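Local coordinates for protein Phospholipase/Carboxylesterase (Dyadobacter fermentans, PDB 4H0C) that probably hydrolyses carboxylic ester bonds, and perhaps the thioester of palmitoylated proteins, as an alpha/beta-hydrolase, at residues A[114-119]-A[143-148]; A[156-161]-A[168-173]; A[172-177]-A[184-189]. All coordinates share one frame; numbering follows the deposited sequence.

Contact 1 of 3, residues A[114-119]-A[143-148]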
loop_
_atom_site.group_PDB
_atom_site.type_symbol
_atom_site.label_atom_id
_atom_site.label_comp_id
_atom_site.label_asym_id
_atom_site.label_seq_id
_atom_site.Cartn_x
_atom_site.Cartn_y
_atom_site.Cartn_z
ATOM N N THR A 114 1.762 2.266 0.042
ATOM C CA THR A 114 1.139 1.509 -1.035
ATOM C C THR A 114 0.618 2.465 -2.113
ATOM O O THR A 114 0.876 2.262 -3.301
ATOM C CB THR A 114 -0.032 0.636 -0.528
ATOM O OG1 THR A 114 0.470 -0.434 0.278
ATOM C CG2 THR A 114 -0.853 0.082 -1.708
ATOM N N LEU A 115 -0.149 3.476 -1.693
ATOM C CA LEU A 115 -0.759 4.425 -2.637
ATOM C C LEU A 115 0.326 5.242 -3.333
ATOM O O LEU A 115 0.265 5.451 -4.540
ATOM C CB LEU A 115 -1.722 5.356 -1.920
ATOM C CG LEU A 115 -3.012 4.651 -1.477
ATOM C CD1 LEU A 115 -3.788 5.625 -0.617
ATOM C CD2 LEU A 115 -3.866 4.191 -2.675
ATOM N N GLU A 116 1.334 5.677 -2.575
ATOM C CA GLU A 116 2.382 6.526 -3.134
ATOM C C GLU A 116 3.194 5.747 -4.159
ATOM O O GLU A 116 3.475 6.249 -5.251
ATOM C CB GLU A 116 3.284 7.090 -2.027
ATOM C CG GLU A 116 4.269 8.177 -2.476
ATOM C CD GLU A 116 3.617 9.444 -3.032
ATOM O OE1 GLU A 116 2.441 9.751 -2.679
ATOM O OE2 GLU A 116 4.313 10.154 -3.807
ATOM N N TYR A 117 3.528 4.496 -3.842
ATOM C CA TYR A 117 4.285 3.693 -4.792
ATOM C C TYR A 117 3.506 3.398 -6.070
ATOM O O TYR A 117 4.015 3.569 -7.185
ATOM C CB TYR A 117 4.787 2.362 -4.186
ATOM C CG TYR A 117 5.437 1.521 -5.258
ATOM C CD1 TYR A 117 6.761 1.751 -5.619
ATOM C CD2 TYR A 117 4.704 0.572 -5.996
ATOM C CE1 TYR A 117 7.362 1.021 -6.642
ATOM C CE2 TYR A 117 5.301 -0.161 -7.014
ATOM C CZ TYR A 117 6.620 0.076 -7.341
ATOM O OH TYR A 117 7.229 -0.627 -8.351
ATOM N N THR A 118 2.277 2.938 -5.900
ATOM C CA THR A 118 1.507 2.504 -7.060
ATOM C C THR A 118 1.127 3.684 -7.959
ATOM O O THR A 118 1.007 3.505 -9.138
ATOM C CB THR A 118 0.279 1.665 -6.696
ATOM O OG1 THR A 118 -0.515 2.392 -5.770
ATOM C CG2 THR A 118 0.715 0.337 -6.054
ATOM N N THR A 119 0.937 4.871 -7.380
ATOM C CA THR A 119 0.530 6.062 -8.127
ATOM C C THR A 119 1.740 6.726 -8.829
ATOM O O THR A 119 1.614 7.321 -9.918
ATOM C CB THR A 119 -0.282 6.995 -7.218
ATOM O OG1 THR A 119 -1.324 6.215 -6.602
ATOM C CG2 THR A 119 -0.959 8.120 -8.023
ATOM N N GLY A 143 3.227 16.062 -10.093
ATOM C CA GLY A 143 4.248 15.785 -11.087
ATOM C C GLY A 143 4.981 14.474 -10.891
ATOM O O GLY A 143 5.633 13.991 -11.834
ATOM N N ASN A 144 4.874 13.897 -9.685
ATOM C CA ASN A 144 5.439 12.578 -9.376
ATOM C C ASN A 144 4.604 11.392 -9.849
ATOM O O ASN A 144 5.096 10.246 -9.870
ATOM C CB ASN A 144 5.673 12.445 -7.873
ATOM C CG ASN A 144 6.776 13.360 -7.373
ATOM O OD1 ASN A 144 7.665 13.795 -8.130
ATOM N ND2 ASN A 144 6.732 13.656 -6.102
ATOM N N TYR A 145 3.357 11.660 -10.239
ATOM C CA TYR A 145 2.419 10.588 -10.516
ATOM C C TYR A 145 2.341 10.329 -12.000
ATOM O O TYR A 145 1.998 11.232 -12.781
ATOM C CB TYR A 145 1.053 10.890 -9.913
ATOM C CG TYR A 145 1.097 11.067 -8.415
ATOM C CD1 TYR A 145 1.881 10.214 -7.612
ATOM C CD2 TYR A 145 0.402 12.121 -7.788
ATOM C CE1 TYR A 145 1.950 10.384 -6.238
ATOM C CE2 TYR A 145 0.451 12.278 -6.414
ATOM C CZ TYR A 145 1.227 11.419 -5.646
ATOM O OH TYR A 145 1.261 11.610 -4.286
ATOM N N LYS A 146 2.722 9.117 -12.392
ATOM C CA LYS A 146 2.827 8.777 -13.814
ATOM C C LYS A 146 2.255 7.405 -14.083
ATOM O O LYS A 146 2.333 6.515 -13.233
ATOM C CB LYS A 146 4.287 8.811 -14.326
ATOM C CG LYS A 146 5.018 10.120 -14.107
ATOM C CD LYS A 146 4.606 11.163 -15.123
ATOM C CE LYS A 146 5.381 12.451 -14.886
ATOM N NZ LYS A 146 4.877 13.488 -15.810
ATOM N N GLY A 147 1.698 7.233 -15.277
ATOM C CA GLY A 147 1.194 5.941 -15.685
ATOM C C GLY A 147 -0.310 5.947 -15.887
ATOM O O GLY A 147 -0.953 7.003 -15.879
ATOM N N ASP A 148 -0.873 4.761 -16.122
ATOM C CA ASP A 148 -2.331 4.616 -16.228
ATOM C C ASP A 148 -2.711 3.306 -15.564
ATOM O O ASP A 148 -2.088 2.281 -15.833
ATOM C CB ASP A 148 -2.785 4.624 -17.697
ATOM C CG ASP A 148 -4.309 4.756 -17.831
ATOM O OD1 ASP A 148 -5.036 3.740 -17.683
ATOM O OD2 ASP A 148 -4.788 5.883 -18.083
HETATM O O HOH W 1 4.499 12.857 -4.650
#

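Contact 2 of 3, residues A[156-161]-A[168-173]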
loop_
_atom_site.group_PDB
_atom_site.type_symbol
_atom_site.label_atom_id
_atom_site.label_comp_id
_atom_site.label_asym_id
_atom_site.label_seq_id
_atom_site.Cartn_x
_atom_site.Cartn_y
_atom_site.Cartn_z
ATOM N N ILE A 156 -9.904 2.048 -1.011
ATOM C CA ILE A 156 -9.308 3.011 -0.098
ATOM C C ILE A 156 -10.322 3.341 0.990
ATOM O O ILE A 156 -11.473 3.665 0.717
ATOM C CB ILE A 156 -8.767 4.276 -0.834
ATOM C CG1 ILE A 156 -8.048 5.235 0.128
ATOM C CG2 ILE A 156 -9.866 4.986 -1.612
ATOM C CD1 ILE A 156 -7.330 6.385 -0.578
ATOM N N SER A 157 -9.889 3.220 2.234
ATOM C CA SER A 157 -10.778 3.519 3.354
ATOM C C SER A 157 -10.115 4.412 4.372
ATOM O O SER A 157 -8.901 4.570 4.387
ATOM C CB SER A 157 -11.185 2.230 4.038
ATOM O OG SER A 157 -10.035 1.585 4.537
ATOM N N THR A 158 -10.945 5.012 5.210
ATOM C CA THR A 158 -10.502 5.657 6.432
ATOM C C THR A 158 -11.680 5.767 7.392
ATOM O O THR A 158 -12.838 5.472 7.032
ATOM C CB THR A 158 -9.829 7.036 6.182
ATOM O OG1 THR A 158 -9.178 7.480 7.389
ATOM C CG2 THR A 158 -10.840 8.090 5.691
ATOM N N GLY A 159 -11.394 6.186 8.611
ATOM C CA GLY A 159 -12.461 6.482 9.545
ATOM C C GLY A 159 -12.709 7.985 9.561
ATOM O O GLY A 159 -11.915 8.779 9.023
ATOM N N ASN A 160 -13.826 8.381 10.158
ATOM C CA ASN A 160 -14.155 9.782 10.261
ATOM C C ASN A 160 -14.773 10.060 11.619
ATOM O O ASN A 160 -15.777 9.438 11.985
ATOM C CB ASN A 160 -15.090 10.206 9.120
ATOM C CG ASN A 160 -15.375 11.700 9.112
ATOM O OD1 ASN A 160 -14.618 12.502 9.653
ATOM N ND2 ASN A 160 -16.475 12.079 8.488
ATOM N N PRO A 161 -14.156 10.964 12.391
ATOM C CA PRO A 161 -12.864 11.596 12.107
ATOM C C PRO A 161 -11.690 10.640 12.374
ATOM O O PRO A 161 -11.875 9.579 12.980
ATOM C CB PRO A 161 -12.829 12.761 13.099
ATOM C CG PRO A 161 -13.649 12.282 14.239
ATOM C CD PRO A 161 -14.776 11.524 13.607
ATOM N N SER A 168 -10.294 14.637 4.025
ATOM C CA SER A 168 -9.917 15.476 2.881
ATOM C C SER A 168 -8.800 14.870 2.029
ATOM O O SER A 168 -8.859 14.944 0.815
ATOM C CB SER A 168 -9.529 16.892 3.323
ATOM O OG SER A 168 -8.385 16.869 4.158
ATOM N N ARG A 169 -7.784 14.286 2.663
ATOM C CA ARG A 169 -6.670 13.674 1.914
ATOM C C ARG A 169 -7.069 12.362 1.235
ATOM O O ARG A 169 -6.624 12.073 0.132
ATOM C CB ARG A 169 -5.412 13.502 2.787
ATOM C CG ARG A 169 -4.217 12.820 2.100
ATOM C CD ARG A 169 -3.812 13.434 0.752
ATOM N NE ARG A 169 -3.342 14.820 0.887
ATOM C CZ ARG A 169 -2.098 15.196 1.176
ATOM N NH1 ARG A 169 -1.124 14.292 1.333
ATOM N NH2 ARG A 169 -1.817 16.505 1.285
ATOM N N VAL A 170 -7.937 11.580 1.864
ATOM C CA VAL A 170 -8.471 10.393 1.185
ATOM C C VAL A 170 -9.257 10.810 -0.078
ATOM O O VAL A 170 -9.061 10.225 -1.160
ATOM C CB VAL A 170 -9.323 9.525 2.143
ATOM C CG1 VAL A 170 -10.090 8.439 1.388
ATOM C CG2 VAL A 170 -8.418 8.902 3.191
ATOM N N GLN A 171 -10.107 11.837 0.052
ATOM C CA GLN A 171 -10.865 12.397 -1.107
ATOM C C GLN A 171 -9.930 12.852 -2.233
ATOM O O GLN A 171 -10.135 12.495 -3.411
ATOM C CB GLN A 171 -11.806 13.528 -0.660
ATOM C CG GLN A 171 -12.918 13.031 0.243
ATOM C CD GLN A 171 -13.734 14.125 0.933
ATOM O OE1 GLN A 171 -13.235 15.214 1.278
ATOM N NE2 GLN A 171 -14.999 13.824 1.167
ATOM N N GLU A 172 -8.884 13.589 -1.869
ATOM C CA GLU A 172 -7.879 14.060 -2.834
ATOM C C GLU A 172 -7.219 12.897 -3.531
ATOM O O GLU A 172 -6.994 12.952 -4.751
ATOM C CB GLU A 172 -6.794 14.913 -2.166
ATOM C CG GLU A 172 -7.297 16.208 -1.591
ATOM C CD GLU A 172 -6.255 16.961 -0.776
ATOM O OE1 GLU A 172 -5.593 16.367 0.110
ATOM O OE2 GLU A 172 -6.107 18.173 -1.017
ATOM N N SER A 173 -6.889 11.860 -2.748
ATOM C CA SER A 173 -6.241 10.644 -3.268
ATOM C C SER A 173 -7.158 9.943 -4.255
ATOM O O SER A 173 -6.717 9.521 -5.340
ATOM C CB SER A 173 -5.818 9.695 -2.119
ATOM O OG SER A 173 -4.888 10.345 -1.263
#

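Contact 3 of 3, residues A[172-177]-A[184-189]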
loop_
_atom_site.group_PDB
_atom_site.type_symbol
_atom_site.label_atom_id
_atom_site.label_comp_id
_atom_site.label_asym_id
_atom_site.label_seq_id
_atom_site.Cartn_x
_atom_site.Cartn_y
_atom_site.Cartn_z
ATOM N N GLU A 172 -8.884 13.589 -1.869
ATOM C CA GLU A 172 -7.879 14.060 -2.834
ATOM C C GLU A 172 -7.219 12.897 -3.531
ATOM O O GLU A 172 -6.994 12.952 -4.751
ATOM C CB GLU A 172 -6.794 14.913 -2.166
ATOM C CG GLU A 172 -7.297 16.208 -1.591
ATOM C CD GLU A 172 -6.255 16.961 -0.776
ATOM O OE1 GLU A 172 -5.593 16.367 0.110
ATOM O OE2 GLU A 172 -6.107 18.173 -1.017
ATOM N N SER A 173 -6.889 11.860 -2.748
ATOM C CA SER A 173 -6.241 10.644 -3.268
ATOM C C SER A 173 -7.158 9.943 -4.255
ATOM O O SER A 173 -6.717 9.521 -5.340
ATOM C CB SER A 173 -5.818 9.695 -2.119
ATOM O OG SER A 173 -4.888 10.345 -1.263
ATOM N N VAL A 174 -8.432 9.822 -3.897
ATOM C CA VAL A 174 -9.430 9.225 -4.795
ATOM C C VAL A 174 -9.506 9.995 -6.134
ATOM O O VAL A 174 -9.510 9.399 -7.244
ATOM C CB VAL A 174 -10.818 9.154 -4.097
ATOM C CG1 VAL A 174 -11.912 8.718 -5.066
ATOM C CG2 VAL A 174 -10.767 8.222 -2.885
ATOM N N THR A 175 -9.550 11.316 -6.044
ATOM C CA THR A 175 -9.628 12.146 -7.247
ATOM C C THR A 175 -8.440 11.881 -8.176
ATOM O O THR A 175 -8.616 11.701 -9.385
ATOM C CB THR A 175 -9.770 13.634 -6.905
ATOM O OG1 THR A 175 -10.980 13.809 -6.160
ATOM C CG2 THR A 175 -9.843 14.461 -8.172
ATOM N N ILE A 176 -7.246 11.794 -7.600
ATOM C CA ILE A 176 -6.037 11.549 -8.399
ATOM C C ILE A 176 -6.068 10.136 -8.985
ATOM O O ILE A 176 -5.767 9.937 -10.182
ATOM C CB ILE A 176 -4.770 11.778 -7.549
ATOM C CG1 ILE A 176 -4.572 13.283 -7.321
ATOM C CG2 ILE A 176 -3.550 11.202 -8.250
ATOM C CD1 ILE A 176 -3.622 13.649 -6.201
ATOM N N LEU A 177 -6.406 9.157 -8.153
ATOM C CA LEU A 177 -6.513 7.748 -8.619
ATOM C C LEU A 177 -7.524 7.609 -9.748
ATOM O O LEU A 177 -7.262 6.928 -10.763
ATOM C CB LEU A 177 -6.918 6.817 -7.458
ATOM C CG LEU A 177 -5.873 6.598 -6.355
ATOM C CD1 LEU A 177 -6.528 6.072 -5.088
ATOM C CD2 LEU A 177 -4.808 5.629 -6.818
ATOM N N VAL A 184 -11.963 2.912 -8.627
ATOM C CA VAL A 184 -11.819 3.202 -7.201
ATOM C C VAL A 184 -13.076 2.978 -6.363
ATOM O O VAL A 184 -14.145 3.482 -6.693
ATOM C CB VAL A 184 -11.305 4.635 -6.952
ATOM C CG1 VAL A 184 -11.063 4.875 -5.461
ATOM C CG2 VAL A 184 -10.015 4.844 -7.726
ATOM N N SER A 185 -12.921 2.223 -5.279
ATOM C CA SER A 185 -13.946 2.087 -4.238
ATOM C C SER A 185 -13.460 2.793 -2.983
ATOM O O SER A 185 -12.460 2.387 -2.386
ATOM C CB SER A 185 -14.199 0.619 -3.909
ATOM O OG SER A 185 -14.750 -0.062 -5.005
ATOM N N GLN A 186 -14.160 3.853 -2.587
ATOM C CA GLN A 186 -13.795 4.630 -1.415
ATOM C C GLN A 186 -14.865 4.400 -0.376
ATOM O O GLN A 186 -16.068 4.528 -0.665
ATOM C CB GLN A 186 -13.712 6.125 -1.750
ATOM C CG GLN A 186 -13.588 7.053 -0.539
ATOM C CD GLN A 186 -13.776 8.532 -0.874
ATOM O OE1 GLN A 186 -14.293 8.894 -1.943
ATOM N NE2 GLN A 186 -13.362 9.391 0.041
ATOM N N VAL A 187 -14.445 4.029 0.828
ATOM C CA VAL A 187 -15.408 3.844 1.910
ATOM C C VAL A 187 -14.888 4.545 3.150
ATOM O O VAL A 187 -13.755 4.310 3.572
ATOM C CB VAL A 187 -15.764 2.367 2.240
ATOM C CG1 VAL A 187 -16.845 2.355 3.309
ATOM C CG2 VAL A 187 -16.264 1.617 1.015
ATOM N N VAL A 188 -15.722 5.418 3.708
ATOM C CA VAL A 188 -15.397 6.165 4.907
ATOM C C VAL A 188 -16.304 5.643 6.013
ATOM O O VAL A 188 -17.523 5.529 5.825
ATOM C CB VAL A 188 -15.631 7.687 4.724
ATOM C CG1 VAL A 188 -15.450 8.425 6.052
ATOM C CG2 VAL A 188 -14.721 8.281 3.643
ATOM N N TYR A 189 -15.707 5.294 7.146
ATOM C CA TYR A 189 -16.424 4.676 8.255
ATOM C C TYR A 189 -16.515 5.650 9.445
ATOM O O TYR A 189 -15.585 5.734 10.259
ATOM C CB TYR A 189 -15.703 3.391 8.681
ATOM C CG TYR A 189 -15.667 2.320 7.620
ATOM C CD1 TYR A 189 -16.727 1.423 7.476
ATOM C CD2 TYR A 189 -14.573 2.196 6.762
ATOM C CE1 TYR A 189 -16.708 0.442 6.509
ATOM C CE2 TYR A 189 -14.543 1.208 5.788
ATOM C CZ TYR A 189 -15.616 0.335 5.676
ATOM O OH TYR A 189 -15.600 -0.636 4.712
#

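Contact 1 of 3, residues A[114-119]-A[143-148]
Y145, E116 and T119 account for most of the surface buried here, with the tyrosine ring lying against two successive turns of the helix. Its hydroxyl donates to E116: Y145 OH to E116 OE1 measures 2.7 Å, and the oxygen is met on its syn side, 16° out of the carboxylate plane. E116 can reach it because CG stands anti to the backbone N (chi1 -170°) and the chain then bends at chi2, which brings CD to the ring edge, in plane. One turn on, the T119 methyl sits over a ring face; T119 CG2 lies 3.9 Å from the Y145 ring centroid, a CH-pi contact. The backbone follows suit with a weak bond from K146 N to T119 O of 3.3 Å. A water bridges the segments, donating to E116 OE2 and accepting from N144 ND2, both at 2.8 Å. The carboxylate is thus gripped at both oxygens, since I136 N also bonds OE1 and R120 forms a salt bridge with OE2, which probably favours the charged form. Helix 109-120 is thereby tied to the loop between strands 127-131 and 153-160, while I176 of helix 167-179 touches both T119 and Y145.

Contact 2 of 3, residues A[156-161]-A[168-173]
V170 fits its two methyls against two strand residues, one branch to each. Its CG2 meets the methyl of T158, with V170 CG2 to T158 CG2 at 3.6 Å, while V170 CG1 lies 4.0 Å from I156 CD1. With V170 CG1 anti to the backbone N (chi1 169°), the two branches are spread toward alternate strand residues, I156 and T158, whose side chains point toward the helix; S157, between them, points the other way. In both pairs the side chains run past each other in opposite directions. I156 reaches further along the helix, its fully extended chain carrying CD1 to 4.0 Å from S173 CB. All four touching residues are buried, and the interface between the segments is apolar, 187 Å² in all.

Strand 153-160 and helix 167-179 are the first two elements of a beta-alpha-beta unit of the alpha/beta-hydrolase fold. Over these segments they run nearly antiparallel, at 163° between their directions, with axes 9.2 Å apart at closest approach, so the helix covers the sheet face from which I156 and T158 project.

S173, whose CB meets I156, turns its hydroxyl back into the helix: S173 OG donates to R169 O at 2.8 Å, and this carbonyl also takes S173 N from the opposite face of its plane. In the next shell, L135 N is bonded to S173 OG as well. The R169 side chain is held by a salt bridge to E172, R169 NE to E172 OE1 at 2.8 Å, the oxygen lying in the guanidinium plane, and its NH1 reaches the carbonyls of L135 and G137. On the strand, the T158 backbone is bonded to Y189 of strand 183-190, and its side chain lies against the probable Ser-His-Asp catalytic triad suggested by the arrangement of S108, H194 and D162.

Contact 3 of 3, residues A[172-177]-A[184-189]
V184 opens the contact by dividing its methyls between two helix residues. Its CG1 lies 4.0 Å from V174 CG1, and its CG2 is 3.7 Å from L177 CB, so one branched side chain meets residues three apart on the helix. The placement follows from V184 CG1 standing anti to the backbone N (chi1 -176°), with CG2 beside that nitrogen. S185 points away from the helix, as strand alternation requires, and Q186 returns to it. The glutamine chain, extended beyond CG, crosses V174 at about a right angle; V174 CG2 is 3.6 Å from Q186 CD and 3.8 Å from Q186 CB, which means that the methyl rests against the length of the side chain and not its end alone. An alanine here would keep CB near that methyl but is likely to uncover V174 CG2 on the side where the amide and CG now lie. Q186 also touches V170 and Q171 on the same helix.

Helix and strand run at 171° to each other, their axes 9.4 Å apart at closest approach, as successive elements of the beta-alpha-beta unit. Strand 183-190 is the outermost strand of the sheet within this chain, bonded through S185, V187 and Y189 to the backbone of strand 153-160; V174 also touches I156 of that strand, while L177 packs on L115 and T119 of helix 109-120.

How the contacts relate
Along the chain contact 1 closes before contacts 2 and 3 open, and these last two share E172 and S173 on helix 167-179. Their centres lie about 7 Å apart, and the helix faces neighbouring strands 153-160 and 183-190 of one sheet, joined by backbone pairs such as T158 O to Y189 N at 2.9 Å. Contact 1 has its centre about 14 Å from that of contact 3 and 17 Å from that of contact 2, yet touches both: L115 CD1 is 3.6 Å from I156 CD1, and T119 OG1 is 3.5 Å from L177 CD2. Helices 109-120 and 167-179 thus pack together on one face of the alpha/beta-hydrolase sheet, and Y145 rests against both.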